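Long-range contacts in ABC transporter, periplasmic substrate-binding protein (Vibrio cholerae O1 biovar eltor, PDB 1TWY), which probably binds phosphate in the periplasm and delivers it to an ABC-type import system: residues 104-113 against 194-205; 120-128 against 158-166. All coordinates share one frame; numbering follows the deposited sequence.

Interaction 1 of 2, residues 104-113 against 194-205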
ATOM      1  N   GLY A 104       1.187  -0.339  -5.857  1.00 19.66           N
ATOM      2  CA  GLY A 104       0.592   0.886  -6.371  1.00 18.81           C
ATOM      3  C   GLY A 104      -0.945   0.893  -6.124  1.00 21.86           C
ATOM      4  O   GLY A 104      -1.548  -0.167  -5.823  1.00 19.47           O
ATOM      5  N   LEU A 105      -1.516   2.089  -6.117  1.00 16.08           N
ATOM      6  CA  LEU A 105      -2.932   2.305  -6.029  1.00 18.04           C
ATOM      7  C   LEU A 105      -3.402   2.967  -7.296  1.00 20.71           C
ATOM      8  O   LEU A 105      -2.713   3.857  -7.802  1.00 19.76           O
ATOM      9  CB  LEU A 105      -3.260   3.234  -4.837  1.00 21.30           C
ATOM     10  CG  LEU A 105      -2.971   2.751  -3.414  1.00 24.87           C
ATOM     11  CD1 LEU A 105      -3.412   3.824  -2.425  1.00 27.25           C
ATOM     12  CD2 LEU A 105      -3.749   1.561  -3.060  1.00 31.78           C
ATOM     13  N   ALA A 106      -4.595   2.606  -7.751  1.00 16.06           N
ATOM     14  CA  ALA A 106      -5.270   3.260  -8.878  1.00 13.77           C
ATOM     15  C   ALA A 106      -6.487   3.979  -8.430  1.00 14.49           C
ATOM     16  O   ALA A 106      -7.174   3.538  -7.535  1.00 15.81           O
ATOM     17  CB  ALA A 106      -5.756   2.163  -9.930  1.00 17.12           C
ATOM     18  N   ILE A 107      -6.709   5.110  -9.020  1.00 14.25           N
ATOM     19  CA  ILE A 107      -7.999   5.801  -8.846  1.00 15.53           C
ATOM     20  C   ILE A 107      -8.925   5.396  -9.961  1.00 14.36           C
ATOM     21  O   ILE A 107      -8.586   5.448 -11.148  1.00 14.68           O
ATOM     22  CB  ILE A 107      -7.744   7.329  -8.924  1.00 17.74           C
ATOM     23  CG1 ILE A 107      -6.603   7.727  -7.958  1.00 17.28           C
ATOM     24  CG2 ILE A 107      -9.009   8.069  -8.685  1.00 17.16           C
ATOM     25  CD1 ILE A 107      -6.992   7.357  -6.547  1.00 20.57           C
ATOM     26  N   VAL A 108     -10.135   5.005  -9.596  1.00 14.70           N
ATOM     27  CA  VAL A 108     -11.041   4.429 -10.520  1.00 13.15           C
ATOM     28  C   VAL A 108     -12.343   5.210 -10.591  1.00 16.60           C
ATOM     29  O   VAL A 108     -12.839   5.633  -9.549  1.00 17.58           O
ATOM     30  CB  VAL A 108     -11.248   2.946 -10.272  1.00 16.24           C
ATOM     31  CG1 VAL A 108      -9.928   2.193 -10.570  1.00 17.66           C
ATOM     32  CG2 VAL A 108     -11.717   2.605  -8.912  1.00 17.51           C
ATOM     33  N   VAL A 109     -12.869   5.394 -11.797  1.00 16.74           N
ATOM     34  CA  VAL A 109     -14.160   5.977 -12.039  1.00 16.63           C
ATOM     35  C   VAL A 109     -15.011   5.107 -12.939  1.00 16.91           C
ATOM     36  O   VAL A 109     -14.483   4.151 -13.547  1.00 15.42           O
ATOM     37  CB  VAL A 109     -14.030   7.399 -12.700  1.00 18.07           C
ATOM     38  CG1 VAL A 109     -13.222   8.321 -11.714  1.00 19.97           C
ATOM     39  CG2 VAL A 109     -13.329   7.412 -14.084  1.00 19.03           C
ATOM     40  N   ASN A 110     -16.268   5.449 -13.044  1.00 16.65           N
ATOM     41  CA  ASN A 110     -17.190   4.681 -13.924  1.00 15.42           C
ATOM     42  C   ASN A 110     -16.791   4.941 -15.388  1.00 18.78           C
ATOM     43  O   ASN A 110     -16.327   6.039 -15.776  1.00 20.18           O
ATOM     44  CB  ASN A 110     -18.612   5.173 -13.705  1.00 16.77           C
ATOM     45  CG  ASN A 110     -19.610   4.364 -14.462  1.00 18.64           C
ATOM     46  OD1 ASN A 110     -19.848   4.631 -15.672  1.00 19.59           O
ATOM     47  ND2 ASN A 110     -20.260   3.440 -13.790  1.00 16.31           N
ATOM     48  N   GLN A 111     -16.842   3.851 -16.201  1.00 19.07           N
ATOM     49  CA  GLN A 111     -16.523   3.975 -17.623  1.00 19.81           C
ATOM     50  C   GLN A 111     -17.127   5.208 -18.351  1.00 18.04           C
ATOM     51  O   GLN A 111     -16.498   5.671 -19.278  1.00 24.01           O
ATOM     52  CB  GLN A 111     -16.988   2.768 -18.412  1.00 21.39           C
ATOM     53  CG  GLN A 111     -16.294   2.584 -19.750  1.00 25.25           C
ATOM     54  CD  GLN A 111     -14.741   2.579 -19.637  1.00 30.05           C
ATOM     55  OE1 GLN A 111     -14.172   1.690 -19.044  1.00 27.07           O
ATOM     56  NE2 GLN A 111     -14.117   3.589 -20.199  1.00 29.58           N
ATOM     57  N   ALA A 112     -18.309   5.617 -17.966  1.00 22.50           N
ATOM     58  CA  ALA A 112     -18.989   6.729 -18.576  1.00 19.30           C
ATOM     59  C   ALA A 112     -18.390   8.068 -18.209  1.00 24.13           C
ATOM     60  O   ALA A 112     -18.583   9.076 -18.912  1.00 25.08           O
ATOM     61  CB  ALA A 112     -20.425   6.689 -18.278  1.00 19.23           C
ATOM     62  N   ASN A 113     -17.687   8.121 -17.101  1.00 20.23           N
ATOM     63  CA  ASN A 113     -17.131   9.407 -16.661  1.00 19.13           C
ATOM     64  C   ASN A 113     -16.059   9.940 -17.622  1.00 19.79           C
ATOM     65  O   ASN A 113     -15.078   9.321 -17.916  1.00 19.26           O
ATOM     66  CB  ASN A 113     -16.647   9.221 -15.253  1.00 19.09           C
ATOM     67  CG  ASN A 113     -16.278  10.499 -14.560  1.00 18.94           C
ATOM     68  OD1 ASN A 113     -15.863  11.488 -15.208  1.00 19.14           O
ATOM     69  ND2 ASN A 113     -16.294  10.441 -13.209  1.00 20.00           N
ATOM     70  N   VAL A 194     -18.283   1.130  -8.221  1.00 14.27           N
ATOM     71  CA  VAL A 194     -17.909   2.087  -9.240  1.00 15.22           C
ATOM     72  C   VAL A 194     -18.592   1.756 -10.561  1.00 15.79           C
ATOM     73  O   VAL A 194     -19.060   2.588 -11.289  1.00 15.02           O
ATOM     74  CB  VAL A 194     -16.385   2.318  -9.308  1.00 12.85           C
ATOM     75  CG1 VAL A 194     -15.946   3.135 -10.471  1.00 20.29           C
ATOM     76  CG2 VAL A 194     -15.875   2.975  -8.069  1.00 16.84           C
ATOM     77  N   ASN A 195     -18.502   0.460 -10.977  1.00 13.85           N
ATOM     78  CA  ASN A 195     -19.111  -0.045 -12.212  1.00 13.60           C
ATOM     79  C   ASN A 195     -20.579   0.224 -12.401  1.00 13.70           C
ATOM     80  O   ASN A 195     -21.057   0.454 -13.445  1.00 16.65           O
ATOM     81  CB  ASN A 195     -18.824  -1.562 -12.316  1.00 16.12           C
ATOM     82  CG  ASN A 195     -19.520  -2.168 -13.473  1.00 19.17           C
ATOM     83  OD1 ASN A 195     -20.629  -2.573 -13.354  1.00 22.16           O
ATOM     84  ND2 ASN A 195     -18.856  -2.216 -14.633  1.00 18.16           N
ATOM     85  N   HIS A 196     -21.257   0.330 -11.286  1.00 15.72           N
ATOM     86  CA  HIS A 196     -22.709   0.524 -11.256  1.00 17.95           C
ATOM     87  C   HIS A 196     -23.202   1.928 -10.918  1.00 21.20           C
ATOM     88  O   HIS A 196     -24.417   2.132 -10.928  1.00 20.68           O
ATOM     89  CB  HIS A 196     -23.327  -0.457 -10.283  1.00 17.84           C
ATOM     90  CG  HIS A 196     -23.531  -1.803 -10.834  1.00 25.03           C
ATOM     91  ND1 HIS A 196     -23.408  -2.925 -10.077  1.00 48.25           N
ATOM     92  CD2 HIS A 196     -23.877  -2.232 -12.067  1.00 44.16           C
ATOM     93  CE1 HIS A 196     -23.682  -3.993 -10.807  1.00 42.05           C
ATOM     94  NE2 HIS A 196     -23.996  -3.602 -11.999  1.00 27.17           N
ATOM     95  N   ASN A 197     -22.260   2.859 -10.715  1.00 15.32           N
ATOM     96  CA  ASN A 197     -22.599   4.232 -10.341  1.00 14.21           C
ATOM     97  C   ASN A 197     -21.750   5.194 -11.067  1.00 13.43           C
ATOM     98  O   ASN A 197     -20.606   5.427 -10.709  1.00 15.24           O
ATOM     99  CB  ASN A 197     -22.559   4.386  -8.793  1.00 15.28           C
ATOM    100  CG  ASN A 197     -23.494   3.509  -8.101  1.00 19.35           C
ATOM    101  OD1 ASN A 197     -24.685   3.886  -7.974  1.00 18.62           O
ATOM    102  ND2 ASN A 197     -23.029   2.319  -7.658  1.00 15.95           N
ATOM    103  N   THR A 198     -22.320   5.843 -12.071  1.00 16.95           N
ATOM    104  CA  THR A 198     -21.673   6.879 -12.891  1.00 16.43           C
ATOM    105  C   THR A 198     -20.985   7.996 -12.064  1.00 19.55           C
ATOM    106  O   THR A 198     -20.000   8.545 -12.475  1.00 20.54           O
ATOM    107  CB  THR A 198     -22.659   7.548 -13.870  1.00 18.88           C
ATOM    108  OG1 THR A 198     -23.811   8.001 -13.214  1.00 20.92           O
ATOM    109  CG2 THR A 198     -23.207   6.529 -14.895  1.00 21.43           C
ATOM    110  N   GLN A 199     -21.556   8.264 -10.868  1.00 18.08           N
ATOM    111  CA  GLN A 199     -21.079   9.336  -9.999  1.00 19.42           C
ATOM    112  C   GLN A 199     -19.886   8.977  -9.126  1.00 20.61           C
ATOM    113  O   GLN A 199     -19.353   9.848  -8.489  1.00 17.71           O
ATOM    114  CB  GLN A 199     -22.200   9.810  -9.076  1.00 18.05           C
ATOM    115  CG  GLN A 199     -22.716   8.858  -7.942  1.00 20.04           C
ATOM    116  CD  GLN A 199     -23.881   7.949  -8.283  1.00 16.12           C
ATOM    117  OE1 GLN A 199     -23.964   7.526  -9.420  1.00 20.73           O
ATOM    118  NE2 GLN A 199     -24.768   7.641  -7.330  1.00 19.78           N
ATOM    119  N   ALA A 200     -19.499   7.687  -9.030  1.00 16.84           N
ATOM    120  CA  ALA A 200     -18.585   7.299  -7.998  1.00 15.26           C
ATOM    121  C   ALA A 200     -17.109   7.401  -8.391  1.00 16.47           C
ATOM    122  O   ALA A 200     -16.710   7.339  -9.543  1.00 16.46           O
ATOM    123  CB  ALA A 200     -18.881   5.768  -7.616  1.00 18.40           C
ATOM    124  N   VAL A 201     -16.300   7.661  -7.370  1.00 15.81           N
ATOM    125  CA  VAL A 201     -14.859   7.565  -7.430  1.00 17.27           C
ATOM    126  C   VAL A 201     -14.373   6.803  -6.294  1.00 16.59           C
ATOM    127  O   VAL A 201     -14.905   6.811  -5.140  1.00 15.61           O
ATOM    128  CB  VAL A 201     -14.127   8.944  -7.414  1.00 14.95           C
ATOM    129  CG1 VAL A 201     -14.500   9.804  -6.251  1.00 18.32           C
ATOM    130  CG2 VAL A 201     -12.603   8.851  -7.679  1.00 18.31           C
ATOM    131  N   GLY A 202     -13.338   6.020  -6.596  1.00 13.45           N
ATOM    132  CA  GLY A 202     -12.740   5.233  -5.562  1.00 18.52           C
ATOM    133  C   GLY A 202     -11.289   4.898  -5.883  1.00 13.93           C
ATOM    134  O   GLY A 202     -10.712   5.445  -6.795  1.00 16.73           O
ATOM    135  N   PHE A 203     -10.708   4.068  -5.030  1.00 16.54           N
ATOM    136  CA  PHE A 203      -9.268   3.624  -5.146  1.00 13.85           C
ATOM    137  C   PHE A 203      -9.238   2.116  -4.925  1.00 14.10           C
ATOM    138  O   PHE A 203     -10.000   1.550  -4.115  1.00 15.52           O
ATOM    139  CB  PHE A 203      -8.330   4.369  -4.243  1.00 14.39           C
ATOM    140  CG  PHE A 203      -8.658   4.325  -2.816  1.00 14.82           C
ATOM    141  CD1 PHE A 203      -9.536   5.246  -2.257  1.00 12.96           C
ATOM    142  CD2 PHE A 203      -8.175   3.310  -2.007  1.00 16.99           C
ATOM    143  CE1 PHE A 203      -9.933   5.171  -0.950  1.00 14.75           C
ATOM    144  CE2 PHE A 203      -8.599   3.243  -0.657  1.00 16.93           C
ATOM    145  CZ  PHE A 203      -9.456   4.218  -0.143  1.00 15.13           C
ATOM    146  N   ILE A 204      -8.329   1.460  -5.600  1.00 15.97           N
ATOM    147  CA  ILE A 204      -8.110   0.002  -5.507  1.00 17.85           C
ATOM    148  C   ILE A 204      -6.628  -0.261  -5.718  1.00 16.14           C
ATOM    149  O   ILE A 204      -5.869   0.537  -6.272  1.00 17.55           O
ATOM    150  CB  ILE A 204      -8.858  -0.767  -6.580  1.00 15.37           C
ATOM    151  CG1 ILE A 204      -8.499  -0.354  -8.050  1.00 14.38           C
ATOM    152  CG2 ILE A 204     -10.415  -0.717  -6.403  1.00 14.55           C
ATOM    153  CD1 ILE A 204      -9.299  -1.263  -9.069  1.00 17.40           C
ATOM    154  N   SER A 205      -6.173  -1.395  -5.219  1.00 17.35           N
ATOM    155  CA  SER A 205      -4.829  -1.866  -5.551  1.00 19.33           C
ATOM    156  C   SER A 205      -4.647  -1.952  -7.082  1.00 17.48           C
ATOM    157  O   SER A 205      -5.533  -2.369  -7.818  1.00 18.46           O
ATOM    158  CB  SER A 205      -4.610  -3.278  -4.994  1.00 23.28           C
ATOM    159  OG  SER A 205      -5.175  -3.474  -3.682  1.00 32.41           O
TER
HETATM  160  O   HOH W   1     -17.402   7.988 -12.072  1.00 18.03           O

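Interaction 2 of 2, residues 120-128 against 158-166. With MG (magnesium ion), chain J.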
ATOM      1  N   ARG A 120      -3.367  16.098  -7.601  1.00 26.55           N
ATOM      2  CA  ARG A 120      -3.370  15.967  -6.143  1.00 25.04           C
ATOM      3  C   ARG A 120      -4.377  16.881  -5.473  1.00 19.44           C
ATOM      4  O   ARG A 120      -5.158  16.436  -4.610  1.00 20.16           O
ATOM      5  CB  ARG A 120      -1.946  16.333  -5.676  1.00 26.28           C
ATOM      6  CG  ARG A 120      -1.798  16.207  -4.180  1.00 28.16           C
ATOM      7  CD  ARG A 120      -0.375  16.450  -3.768  1.00 32.19           C
ATOM      8  NE  ARG A 120       0.345  15.250  -4.148  1.00 24.51           N
ATOM      9  CZ  ARG A 120       0.371  14.177  -3.351  1.00 27.77           C
ATOM     10  NH1 ARG A 120      -0.299  14.190  -2.210  1.00 27.85           N
ATOM     11  NH2 ARG A 120       1.017  13.062  -3.682  1.00 28.97           N
ATOM     12  N   GLU A 121      -4.396  18.180  -5.817  1.00 23.78           N
ATOM     13  CA  GLU A 121      -5.348  19.017  -5.181  1.00 26.34           C
ATOM     14  C   GLU A 121      -6.759  18.725  -5.482  1.00 23.11           C
ATOM     15  O   GLU A 121      -7.597  18.859  -4.604  1.00 21.16           O
ATOM     16  CB  GLU A 121      -5.169  20.542  -5.539  1.00 27.77           C
ATOM     17  CG  GLU A 121      -4.136  21.260  -4.763  1.00 30.96           C
ATOM     18  CD  GLU A 121      -4.480  21.347  -3.293  1.00 37.49           C
ATOM     19  OE1 GLU A 121      -5.348  22.159  -2.828  1.00 48.82           O
ATOM     20  OE2 GLU A 121      -3.900  20.538  -2.611  1.00 27.83           O
ATOM     21  N   GLN A 122      -7.075  18.310  -6.708  1.00 22.47           N
ATOM     22  CA  GLN A 122      -8.427  17.877  -7.007  1.00 20.70           C
ATOM     23  C   GLN A 122      -8.842  16.689  -6.204  1.00 18.39           C
ATOM     24  O   GLN A 122      -9.871  16.658  -5.610  1.00 18.48           O
ATOM     25  CB  GLN A 122      -8.528  17.585  -8.478  1.00 20.31           C
ATOM     26  CG  GLN A 122      -8.376  18.874  -9.368  1.00 22.20           C
ATOM     27  CD  GLN A 122      -8.367  18.605 -10.881  1.00 23.25           C
ATOM     28  OE1 GLN A 122      -7.837  17.566 -11.300  1.00 21.79           O
ATOM     29  NE2 GLN A 122      -9.124  19.380 -11.632  1.00 25.04           N
ATOM     30  N   LEU A 123      -8.027  15.649  -6.223  1.00 18.72           N
ATOM     31  CA  LEU A 123      -8.400  14.468  -5.423  1.00 16.95           C
ATOM     32  C   LEU A 123      -8.461  14.734  -3.993  1.00 16.74           C
ATOM     33  O   LEU A 123      -9.336  14.237  -3.314  1.00 18.53           O
ATOM     34  CB  LEU A 123      -7.409  13.328  -5.760  1.00 21.20           C
ATOM     35  CG  LEU A 123      -7.820  11.915  -5.278  1.00 21.49           C
ATOM     36  CD1 LEU A 123      -9.092  11.460  -5.885  1.00 21.47           C
ATOM     37  CD2 LEU A 123      -6.676  10.995  -5.665  1.00 26.61           C
ATOM     38  N   TYR A 124      -7.554  15.518  -3.446  1.00 18.63           N
ATOM     39  CA  TYR A 124      -7.652  15.891  -2.048  1.00 17.98           C
ATOM     40  C   TYR A 124      -8.950  16.608  -1.749  1.00 16.96           C
ATOM     41  O   TYR A 124      -9.688  16.305  -0.791  1.00 15.36           O
ATOM     42  CB  TYR A 124      -6.432  16.771  -1.678  1.00 17.51           C
ATOM     43  CG  TYR A 124      -6.502  17.340  -0.269  1.00 17.64           C
ATOM     44  CD1 TYR A 124      -6.005  16.622   0.830  1.00 18.56           C
ATOM     45  CD2 TYR A 124      -7.085  18.597   0.009  1.00 19.35           C
ATOM     46  CE1 TYR A 124      -6.011  17.098   2.108  1.00 19.20           C
ATOM     47  CE2 TYR A 124      -7.114  19.051   1.247  1.00 18.39           C
ATOM     48  CZ  TYR A 124      -6.604  18.296   2.364  1.00 21.92           C
ATOM     49  OH  TYR A 124      -6.647  18.824   3.665  1.00 22.55           O
ATOM     50  N   GLY A 125      -9.221  17.636  -2.547  1.00 17.11           N
ATOM     51  CA  GLY A 125     -10.499  18.291  -2.413  1.00 14.92           C
ATOM     52  C   GLY A 125     -11.775  17.535  -2.509  1.00 16.44           C
ATOM     53  O   GLY A 125     -12.746  17.718  -1.711  1.00 16.27           O
ATOM     54  N   ILE A 126     -11.750  16.527  -3.398  1.00 19.02           N
ATOM     55  CA  ILE A 126     -12.890  15.624  -3.451  1.00 18.74           C
ATOM     56  C   ILE A 126     -13.076  14.756  -2.182  1.00 16.81           C
ATOM     57  O   ILE A 126     -14.125  14.708  -1.565  1.00 17.55           O
ATOM     58  CB  ILE A 126     -12.710  14.713  -4.718  1.00 17.15           C
ATOM     59  CG1 ILE A 126     -12.983  15.516  -5.996  1.00 21.60           C
ATOM     60  CG2 ILE A 126     -13.655  13.462  -4.647  1.00 17.44           C
ATOM     61  CD1 ILE A 126     -12.505  14.882  -7.223  1.00 18.03           C
ATOM     62  N   TYR A 127     -11.986  14.163  -1.708  1.00 18.78           N
ATOM     63  CA  TYR A 127     -12.025  13.335  -0.495  1.00 18.81           C
ATOM     64  C   TYR A 127     -12.296  14.139   0.751  1.00 21.00           C
ATOM     65  O   TYR A 127     -12.876  13.626   1.677  1.00 20.03           O
ATOM     66  CB  TYR A 127     -10.798  12.383  -0.380  1.00 16.69           C
ATOM     67  CG  TYR A 127     -11.097  11.116  -1.153  1.00 21.27           C
ATOM     68  CD1 TYR A 127     -10.953  11.053  -2.513  1.00 18.88           C
ATOM     69  CD2 TYR A 127     -11.500  10.007  -0.497  1.00 18.44           C
ATOM     70  CE1 TYR A 127     -11.316   9.926  -3.234  1.00 16.30           C
ATOM     71  CE2 TYR A 127     -11.798   8.828  -1.211  1.00 14.93           C
ATOM     72  CZ  TYR A 127     -11.733   8.796  -2.501  1.00 14.81           C
ATOM     73  OH  TYR A 127     -12.102   7.658  -3.270  1.00 18.69           O
ATOM     74  N   LYS A 128     -11.978  15.462   0.734  1.00 18.29           N
ATOM     75  CA  LYS A 128     -12.305  16.299   1.864  1.00 19.66           C
ATOM     76  C   LYS A 128     -13.724  16.775   1.879  1.00 19.95           C
ATOM     77  O   LYS A 128     -14.148  17.259   2.914  1.00 26.90           O
ATOM     78  CB  LYS A 128     -11.456  17.567   1.897  1.00 21.19           C
ATOM     79  CG  LYS A 128     -10.074  17.374   2.387  1.00 19.65           C
ATOM     80  CD  LYS A 128      -9.932  17.290   3.890  1.00 22.14           C
ATOM     81  CE  LYS A 128     -10.029  18.666   4.606  1.00 27.91           C
ATOM     82  NZ  LYS A 128     -10.613  18.462   5.959  1.00 30.79           N
ATOM     83  N   SER A 158      -2.771   3.835   3.481  1.00 17.79           N
ATOM     84  CA  SER A 158      -1.772   4.311   2.503  1.00 18.23           C
ATOM     85  C   SER A 158      -2.374   5.354   1.604  1.00 16.08           C
ATOM     86  O   SER A 158      -1.729   6.288   1.351  1.00 19.25           O
ATOM     87  CB  SER A 158      -1.288   3.140   1.732  1.00 24.37           C
ATOM     88  OG  SER A 158      -0.640   2.215   2.597  1.00 21.19           O
ATOM     89  N   PHE A 159      -3.604   5.215   1.166  1.00 16.74           N
ATOM     90  CA  PHE A 159      -4.201   6.250   0.268  1.00 14.92           C
ATOM     91  C   PHE A 159      -4.264   7.614   1.035  1.00 16.97           C
ATOM     92  O   PHE A 159      -3.882   8.641   0.513  1.00 18.95           O
ATOM     93  CB  PHE A 159      -5.597   5.832  -0.126  1.00 15.73           C
ATOM     94  CG  PHE A 159      -6.407   6.878  -0.857  1.00 17.50           C
ATOM     95  CD1 PHE A 159      -6.204   7.101  -2.180  1.00 24.70           C
ATOM     96  CD2 PHE A 159      -7.382   7.677  -0.173  1.00 21.09           C
ATOM     97  CE1 PHE A 159      -6.863   8.150  -2.853  1.00 25.45           C
ATOM     98  CE2 PHE A 159      -8.114   8.650  -0.910  1.00 24.15           C
ATOM     99  CZ  PHE A 159      -7.787   8.843  -2.237  1.00 18.49           C
ATOM    100  N   GLU A 160      -4.727   7.515   2.235  1.00 17.93           N
ATOM    101  CA  GLU A 160      -4.825   8.729   3.065  1.00 16.79           C
ATOM    102  C   GLU A 160      -3.509   9.294   3.440  1.00 17.55           C
ATOM    103  O   GLU A 160      -3.326  10.540   3.323  1.00 20.10           O
ATOM    104  CB  GLU A 160      -5.724   8.549   4.293  1.00 16.09           C
ATOM    105  CG  GLU A 160      -7.186   8.211   4.041  1.00 15.95           C
ATOM    106  CD  GLU A 160      -8.021   8.133   5.249  1.00 20.69           C
ATOM    107  OE1 GLU A 160      -7.608   8.149   6.380  1.00 22.92           O
ATOM    108  OE2 GLU A 160      -9.230   7.848   5.054  1.00 27.09           O
ATOM    109  N   SER A 161      -2.521   8.451   3.686  1.00 17.81           N
ATOM    110  CA  SER A 161      -1.190   8.976   3.957  1.00 20.39           C
ATOM    111  C   SER A 161      -0.562   9.655   2.734  1.00 18.63           C
ATOM    112  O   SER A 161      -0.082  10.820   2.793  1.00 19.59           O
ATOM    113  CB  SER A 161      -0.298   7.846   4.472  1.00 25.46           C
ATOM    114  OG  SER A 161       1.051   8.276   4.658  1.00 28.08           O
ATOM    115  N   LEU A 162      -0.717   9.034   1.577  1.00 18.93           N
ATOM    116  CA  LEU A 162      -0.189   9.582   0.335  1.00 22.35           C
ATOM    117  C   LEU A 162      -0.858  10.937  -0.032  1.00 22.84           C
ATOM    118  O   LEU A 162      -0.189  11.832  -0.555  1.00 22.93           O
ATOM    119  CB  LEU A 162      -0.294   8.591  -0.830  1.00 24.26           C
ATOM    120  CG  LEU A 162       0.642   7.394  -0.794  1.00 28.12           C
ATOM    121  CD1 LEU A 162       0.089   6.232  -1.591  1.00 22.46           C
ATOM    122  CD2 LEU A 162       2.030   7.856  -1.347  1.00 32.13           C
HETATM  123  N   MSE A 163      -2.126  11.089   0.304  1.00 17.26           N
HETATM  124  CA  MSE A 163      -2.892  12.241  -0.108  1.00 19.24           C
HETATM  125  C   MSE A 163      -2.948  13.319   0.939  1.00 20.55           C
HETATM  126  O   MSE A 163      -3.558  14.352   0.679  1.00 21.57           O
HETATM  127  CB  MSE A 163      -4.315  11.789  -0.485  1.00 22.07           C
HETATM  128  CG  MSE A 163      -4.378  10.809  -1.668  1.00 23.86           C
HETATM  129 SE   MSE A 163      -3.668  11.816  -3.254  1.00 29.04          SE
HETATM  130  CE  MSE A 163      -4.727  13.497  -2.953  1.00 21.27           C
ATOM    131  N   GLY A 164      -2.360  13.120   2.099  1.00 19.29           N
ATOM    132  CA  GLY A 164      -2.383  14.089   3.192  1.00 17.91           C
ATOM    133  C   GLY A 164      -3.776  14.222   3.800  1.00 17.37           C
ATOM    134  O   GLY A 164      -4.197  15.262   4.381  1.00 19.00           O
ATOM    135  N   LEU A 165      -4.533  13.164   3.733  1.00 14.92           N
ATOM    136  CA  LEU A 165      -5.898  13.092   4.198  1.00 15.73           C
ATOM    137  C   LEU A 165      -6.050  12.549   5.625  1.00 18.62           C
ATOM    138  O   LEU A 165      -7.069  11.980   5.937  1.00 21.52           O
ATOM    139  CB  LEU A 165      -6.792  12.287   3.267  1.00 15.23           C
ATOM    140  CG  LEU A 165      -7.111  12.910   1.912  1.00 15.78           C
ATOM    141  CD1 LEU A 165      -7.574  11.870   0.819  1.00 18.14           C
ATOM    142  CD2 LEU A 165      -8.149  14.031   2.062  1.00 15.91           C
ATOM    143  N   THR A 166      -5.068  12.714   6.474  1.00 16.09           N
ATOM    144  CA  THR A 166      -5.250  12.488   7.865  1.00 18.02           C
ATOM    145  C   THR A 166      -4.982  13.841   8.559  1.00 20.48           C
ATOM    146  O   THR A 166      -4.517  14.766   7.940  1.00 19.50           O
ATOM    147  CB  THR A 166      -4.321  11.413   8.444  1.00 21.13           C
ATOM    148  OG1 THR A 166      -2.935  11.778   8.401  1.00 21.23           O
ATOM    149  CG2 THR A 166      -4.449  10.116   7.639  1.00 26.09           C
TER
HETATM  150 MG    MG J1508      -3.875  16.551   6.535  1.00 32.41          MG
HETATM  151  O   HOH W   2      -2.228  16.292  -0.895  1.00 32.32           O
HETATM  152  O   HOH W   3      -6.213  16.958   5.462  1.00 27.54           O
HETATM  153  O   HOH W   4      -2.206  15.916   6.774  1.00 22.07           O
HETATM  154  O   HOH W   5      -4.533  18.022   8.303  1.00 24.58           O

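Interaction 1 of 2, residues 104-113 against 194-205
The side-chain amide of Asn-110 is wedged against residues 194-198. Thr-198 CA sits over one amide face, 3.6 Å from Asn-110 CG. The two polar atoms take separate partners, both somewhat out of the amide plane. Asn-110 ND2 donates to Val-194 O (2.9 Å) at a tilt of 15°, in the plane of that carbonyl. Asn-110 OD1 accepts from Ala-112 N, tilted 23°, in an Asx turn opening the type I turn 110-113. With CG trans to the backbone N (chi1 -175°), the amide reaches the last turn of helix 187-196. Val-194 O also takes Asn-197 N, in a longer bond. The Phe-203 ring leads away from strand 104-109 and stacks with Phe-159. Its CB stays behind, 4.0 Å from Ile-107 CD1.

Between these ends runs an antiparallel ladder. Ala-106 pairs with Ile-204, and Val-108 with Gly-202, by two backbone bonds each. Ile-107, Val-201 and Phe-203 share one face of the sheet, where Ile-107 CG2 and Val-201 CG2 lie side by side at 3.8 Å. On the other face the Val-108 and Ile-204 side chains cross at about a right angle, Val-108 CG1 against Ile-204 CD1. Val-108 CG2 lies over the Gly-202 peptide, 3.7 Å from its O.

Past the ladder, one water accepts from Asn-110 N and Asn-113 ND2. It donates to Thr-198 O and Ala-200 O, each 2.7 Å away. These strands belong to the mixed sheet of a periplasmic binding protein. The chemistry implies a change along the pair: backbone bonds carry the strands, and an amide and a four-bonded water take over where they part.

Interaction 2 of 2, residues 120-128 against 158-166
Tyr-127 and Phe-159 form a T-shaped (edge-to-face) pair between helix 120-128 and helix 154-163. The second helix ends in a Schellman motif at Gly-164, whose phi is positive. The short helix axes stay 11.1 Å apart, so side chains bridge the gap.

The tight part faces the sheet. The edge of Phe-159 brings CE2 over the centre of the Tyr-127 ring, with the planes at 61°. Leu-123 CD2 meets the Phe-159 edge at CE1. Met-163 is a selenomethionine, and its CG lies over one face of Phe-159. The Met-163 chain bends at chi2 and chi3, which brings CE back to the first helix, 3.4 Å from Arg-120 O. Leu-165 reaches in from beyond the helix end. Its CD1 crosses to Tyr-127 CB at 3.5 Å, while CD2 slides past Tyr-124 CD1. The hydroxyl of Tyr-127 bonds to Val-147 O, so the ring is held at its far end too.

The other side is polar and watered. Arg-120 bends at chi3 and lays its guanidinium edge against Leu-162 O. Its NH2 also bonds to Gln-234. One water joins Arg-120 NH1 to Met-163 O; another joins Tyr-124 OH to Gly-164 O. Gly-164 O and Thr-166 O bind the magnesium ion at 2.5 and 2.4 Å, along with two waters. Gly-164 O also lies at the edge of the Tyr-124 ring. The Arg-120 bond is nearly straight: NH1 points at a lone pair of Leu-162 O over 2.9 Å, with an N-H...O angle of 177°.

Interaction 1 is a buried strand pair within the mixed sheet, while interaction 2 is a partly buried helix pair packed on that sheet. They meet directly: Tyr-127 OH rests against Gly-202 CA at 3.4 Å, and Leu-123 and Phe-159 touch Ile-107. The helices thus lie on the sheet face that carries Ile-107, Val-201 and Phe-203. Chemistry follows place. Residues 104-113 and 194-205 are joined mainly by backbone bonds, whereas 120-128 and 158-166 share one direct hydrogen bond and otherwise rely on rings and aliphatic groups. Each uses water at a margin, but a metal site appears only in interaction 2.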